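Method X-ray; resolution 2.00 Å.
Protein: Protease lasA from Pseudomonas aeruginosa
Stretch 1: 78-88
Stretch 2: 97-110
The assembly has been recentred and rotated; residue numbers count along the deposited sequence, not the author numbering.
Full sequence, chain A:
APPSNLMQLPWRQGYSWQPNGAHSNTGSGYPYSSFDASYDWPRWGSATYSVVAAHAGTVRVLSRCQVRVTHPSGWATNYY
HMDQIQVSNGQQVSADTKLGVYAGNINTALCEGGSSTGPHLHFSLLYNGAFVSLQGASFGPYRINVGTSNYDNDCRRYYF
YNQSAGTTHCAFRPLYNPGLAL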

# COMPACT_ATOMS: atom_id res chain seq x y z
N ASN A 78 -4.29 5.57 0.66
CA ASN A 78 -3.68 6.39 -0.36
C ASN A 78 -2.70 5.60 -1.22
O ASN A 78 -2.04 4.68 -0.73
CB ASN A 78 -2.99 7.60 0.26
CG ASN A 78 -2.89 8.77 -0.69
OD1 ASN A 78 -3.88 9.47 -0.93
ND2 ASN A 78 -1.70 9.00 -1.23
N TYR A 79 -2.62 5.96 -2.50
CA TYR A 79 -1.81 5.25 -3.47
C TYR A 79 -1.04 6.27 -4.29
O TYR A 79 -1.63 7.03 -5.07
CB TYR A 79 -2.70 4.39 -4.39
CG TYR A 79 -3.63 3.46 -3.64
CD1 TYR A 79 -4.83 3.94 -3.08
CD2 TYR A 79 -3.32 2.12 -3.49
CE1 TYR A 79 -5.67 3.10 -2.38
CE2 TYR A 79 -4.17 1.27 -2.80
CZ TYR A 79 -5.34 1.76 -2.25
OH TYR A 79 -6.18 0.92 -1.57
N TYR A 80 0.28 6.31 -4.10
CA TYR A 80 1.12 7.27 -4.81
C TYR A 80 2.13 6.52 -5.66
O TYR A 80 2.32 5.31 -5.51
CB TYR A 80 1.79 8.24 -3.82
CG TYR A 80 2.49 9.43 -4.48
CD1 TYR A 80 1.81 10.26 -5.38
CD2 TYR A 80 3.82 9.73 -4.19
CE1 TYR A 80 2.44 11.35 -5.97
CE2 TYR A 80 4.46 10.82 -4.79
CZ TYR A 80 3.77 11.62 -5.67
OH TYR A 80 4.40 12.68 -6.26
N HIS A 81 2.78 7.25 -6.57
CA HIS A 81 3.63 6.66 -7.62
C HIS A 81 2.79 5.77 -8.54
O HIS A 81 3.22 4.69 -8.93
CB HIS A 81 4.81 5.88 -7.04
CG HIS A 81 5.63 6.64 -6.05
ND1 HIS A 81 6.14 7.90 -6.30
CD2 HIS A 81 6.08 6.30 -4.82
CE1 HIS A 81 6.84 8.31 -5.26
NE2 HIS A 81 6.82 7.35 -4.35
N MET A 82 1.60 6.25 -8.89
CA MET A 82 0.68 5.52 -9.77
C MET A 82 0.86 5.94 -11.22
O MET A 82 1.47 6.98 -11.51
CB MET A 82 -0.77 5.76 -9.34
CG MET A 82 -1.15 5.18 -7.99
SD MET A 82 -1.16 3.38 -7.97
CE MET A 82 -2.47 3.00 -9.14
N ASP A 83 0.33 5.13 -12.13
CA ASP A 83 0.33 5.42 -13.55
C ASP A 83 -0.85 4.70 -14.18
O ASP A 83 -1.40 3.77 -13.59
CB ASP A 83 1.66 4.97 -14.19
CG ASP A 83 1.84 5.47 -15.62
OD1 ASP A 83 1.19 6.47 -16.02
OD2 ASP A 83 2.64 4.86 -16.36
N GLN A 84 -1.26 5.15 -15.37
CA GLN A 84 -2.29 4.48 -16.16
C GLN A 84 -3.56 4.23 -15.34
O GLN A 84 -4.12 3.12 -15.32
CB GLN A 84 -1.72 3.17 -16.75
CG GLN A 84 -0.48 3.37 -17.63
CD GLN A 84 0.12 2.07 -18.15
OE1 GLN A 84 -0.55 1.04 -18.23
NE2 GLN A 84 1.40 2.11 -18.51
N ILE A 85 -4.00 5.28 -14.65
CA ILE A 85 -5.17 5.22 -13.78
C ILE A 85 -6.42 4.87 -14.58
O ILE A 85 -6.76 5.54 -15.56
CB ILE A 85 -5.36 6.52 -12.96
CG1 ILE A 85 -4.10 6.79 -12.12
CG2 ILE A 85 -6.61 6.41 -12.06
CD1 ILE A 85 -4.21 7.99 -11.17
N GLN A 86 -7.09 3.80 -14.16
CA GLN A 86 -8.24 3.29 -14.88
C GLN A 86 -9.54 3.37 -14.06
O GLN A 86 -10.51 2.66 -14.34
CB GLN A 86 -7.98 1.87 -15.39
CG GLN A 86 -7.71 0.83 -14.32
CD GLN A 86 -7.74 -0.58 -14.87
OE1 GLN A 86 -7.03 -0.89 -15.83
NE2 GLN A 86 -8.56 -1.43 -14.27
N VAL A 87 -9.55 4.26 -13.07
CA VAL A 87 -10.75 4.55 -12.29
C VAL A 87 -11.04 6.05 -12.32
O VAL A 87 -10.17 6.85 -12.69
CB VAL A 87 -10.67 4.00 -10.83
CG1 VAL A 87 -10.90 2.49 -10.81
CG2 VAL A 87 -9.35 4.37 -10.18
N SER A 88 -12.26 6.44 -11.94
CA SER A 88 -12.70 7.83 -12.02
C SER A 88 -13.14 8.41 -10.68
O SER A 88 -13.37 7.67 -9.72
CB SER A 88 -13.86 7.96 -13.02
OG SER A 88 -13.52 7.41 -14.28
N THR A 97 -10.16 -4.21 -6.92
CA THR A 97 -10.47 -3.48 -8.15
C THR A 97 -9.20 -2.81 -8.65
O THR A 97 -8.62 -1.97 -7.96
CB THR A 97 -11.58 -2.41 -7.95
OG1 THR A 97 -12.82 -3.04 -7.60
CG2 THR A 97 -11.79 -1.60 -9.24
N LYS A 98 -8.76 -3.16 -9.86
CA LYS A 98 -7.54 -2.60 -10.41
C LYS A 98 -7.65 -1.09 -10.59
O LYS A 98 -8.52 -0.60 -11.31
CB LYS A 98 -7.15 -3.29 -11.73
CG LYS A 98 -5.92 -2.70 -12.40
CD LYS A 98 -5.42 -3.60 -13.53
CE LYS A 98 -4.30 -2.94 -14.34
NZ LYS A 98 -3.68 -3.91 -15.29
N LEU A 99 -6.76 -0.36 -9.93
CA LEU A 99 -6.73 1.11 -9.98
C LEU A 99 -5.81 1.61 -11.09
O LEU A 99 -5.96 2.74 -11.57
CB LEU A 99 -6.26 1.68 -8.64
CG LEU A 99 -6.99 1.22 -7.37
CD1 LEU A 99 -6.44 1.96 -6.15
CD2 LEU A 99 -8.50 1.44 -7.49
N GLY A 100 -4.85 0.77 -11.48
CA GLY A 100 -3.88 1.10 -12.52
C GLY A 100 -2.62 0.27 -12.37
O GLY A 100 -2.67 -0.94 -12.13
N VAL A 101 -1.48 0.94 -12.51
CA VAL A 101 -0.17 0.31 -12.30
C VAL A 101 0.69 1.26 -11.49
O VAL A 101 0.38 2.45 -11.40
CB VAL A 101 0.54 -0.02 -13.64
CG1 VAL A 101 -0.14 -1.18 -14.36
CG2 VAL A 101 0.59 1.21 -14.55
N TYR A 102 1.76 0.75 -10.87
CA TYR A 102 2.77 1.65 -10.35
C TYR A 102 3.67 2.10 -11.50
O TYR A 102 3.82 1.38 -12.49
CB TYR A 102 3.54 1.08 -9.15
CG TYR A 102 4.32 -0.20 -9.35
CD1 TYR A 102 5.60 -0.20 -9.90
CD2 TYR A 102 3.79 -1.43 -8.93
CE1 TYR A 102 6.32 -1.38 -10.07
CE2 TYR A 102 4.51 -2.61 -9.08
CZ TYR A 102 5.77 -2.58 -9.65
OH TYR A 102 6.47 -3.75 -9.81
N ALA A 103 4.23 3.30 -11.38
CA ALA A 103 4.94 3.93 -12.50
C ALA A 103 6.30 3.31 -12.79
O ALA A 103 7.07 2.99 -11.88
CB ALA A 103 5.06 5.44 -12.26
N GLY A 104 6.58 3.13 -14.08
CA GLY A 104 7.88 2.62 -14.55
C GLY A 104 8.80 3.72 -15.06
O GLY A 104 9.87 3.44 -15.62
N ASN A 105 8.37 4.97 -14.91
CA ASN A 105 9.21 6.12 -15.21
C ASN A 105 9.12 7.17 -14.11
O ASN A 105 8.03 7.48 -13.62
CB ASN A 105 8.87 6.72 -16.59
CG ASN A 105 7.47 7.28 -16.66
OD1 ASN A 105 7.27 8.46 -16.42
ND2 ASN A 105 6.51 6.43 -16.98
N ILE A 106 10.28 7.71 -13.72
CA ILE A 106 10.39 8.65 -12.61
C ILE A 106 9.54 9.91 -12.82
O ILE A 106 9.12 10.56 -11.86
CB ILE A 106 11.87 9.04 -12.34
CG1 ILE A 106 12.05 9.54 -10.90
CG2 ILE A 106 12.38 10.06 -13.38
CD1 ILE A 106 13.50 9.54 -10.40
N ASN A 107 9.30 10.24 -14.08
CA ASN A 107 8.60 11.46 -14.46
C ASN A 107 7.15 11.40 -13.97
O ASN A 107 6.68 12.32 -13.29
CB ASN A 107 8.67 11.63 -15.98
CG ASN A 107 10.02 11.21 -16.57
OD1 ASN A 107 10.45 10.05 -16.41
ND2 ASN A 107 10.69 12.13 -17.22
N THR A 108 6.47 10.31 -14.32
CA THR A 108 5.12 10.06 -13.84
C THR A 108 5.15 9.74 -12.35
O THR A 108 4.34 10.28 -11.59
CB THR A 108 4.45 8.93 -14.63
OG1 THR A 108 4.54 9.22 -16.03
CG2 THR A 108 2.97 8.80 -14.24
N ALA A 109 6.10 8.91 -11.94
CA ALA A 109 6.27 8.51 -10.54
C ALA A 109 6.26 9.68 -9.56
O ALA A 109 5.84 9.54 -8.41
CB ALA A 109 7.54 7.68 -10.37
N LEU A 110 6.73 10.83 -10.02
CA LEU A 110 6.82 12.00 -9.17
C LEU A 110 6.05 13.19 -9.77
O LEU A 110 6.55 14.30 -9.79
CB LEU A 110 8.29 12.36 -8.90
CG LEU A 110 9.18 11.27 -8.30
CD1 LEU A 110 10.63 11.66 -8.38
CD2 LEU A 110 8.80 10.93 -6.85
O HOH W 1 4.35 2.66 -15.76
O HOH W 2 -10.68 -1.26 -12.65

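The contact opens lightly at T97, where T97 CG2 lies 4.5 Å from V87 CG1; at K98 the carbonyl faces the side chain of Q86. The amide Q86 NE2 donates a weak hydrogen bond to K98 O (3.1 Å), and a water molecule bridges the same two atoms, accepting from the amide and donating to the carbonyl. L99 buries the most area in the interface. Although its CA-to-CB bond points away from the first stretch, the end of its side chain returns: L99 CD1 sits 3.8 Å from the centroid of the Y79 ring, almost on the ring normal, in a CH-pi contact. L99 CD2 packs against V87 CG2 (4.1 Å) and L99 CB against M82 CE (4.0 Å). Its carbonyl accepts a nearly straight hydrogen bond from the backbone of Q86 (Q86 N to L99 O, 3.0 Å).

At G100 the two stretches come so close that a CB would clash with the carbonyl oxygens of D83 and Q84; the backbone angles alone also call for glycine. V101 and D83 then form an antiparallel hydrogen-bonded pair, D83 N to V101 O at 2.8 Å and V101 N to D83 O at 3.0 Å, with their side chains on the same face of the sheet. Y102 opposes M82 as the non-hydrogen-bonded pair, and their side chains diverge. The pairing continues as A103 N donates to H81 O (3.0 Å).

Beyond the strand, a water links the D83 carboxylate to the backbone amide of G104. N105 caps the following helix, N105 OD1 accepting from T108 N (2.9 Å); T108 CG2 also lies against D83 OD1 (3.4 Å). At A109 the imidazole of H81 approaches edge-on, and H81 ND1 donates a short, nearly linear hydrogen bond to A109 O (2.7 Å). L110 CD2 closes the contact, lying near the plane of the same ring, 3.6 Å from H81 CE1.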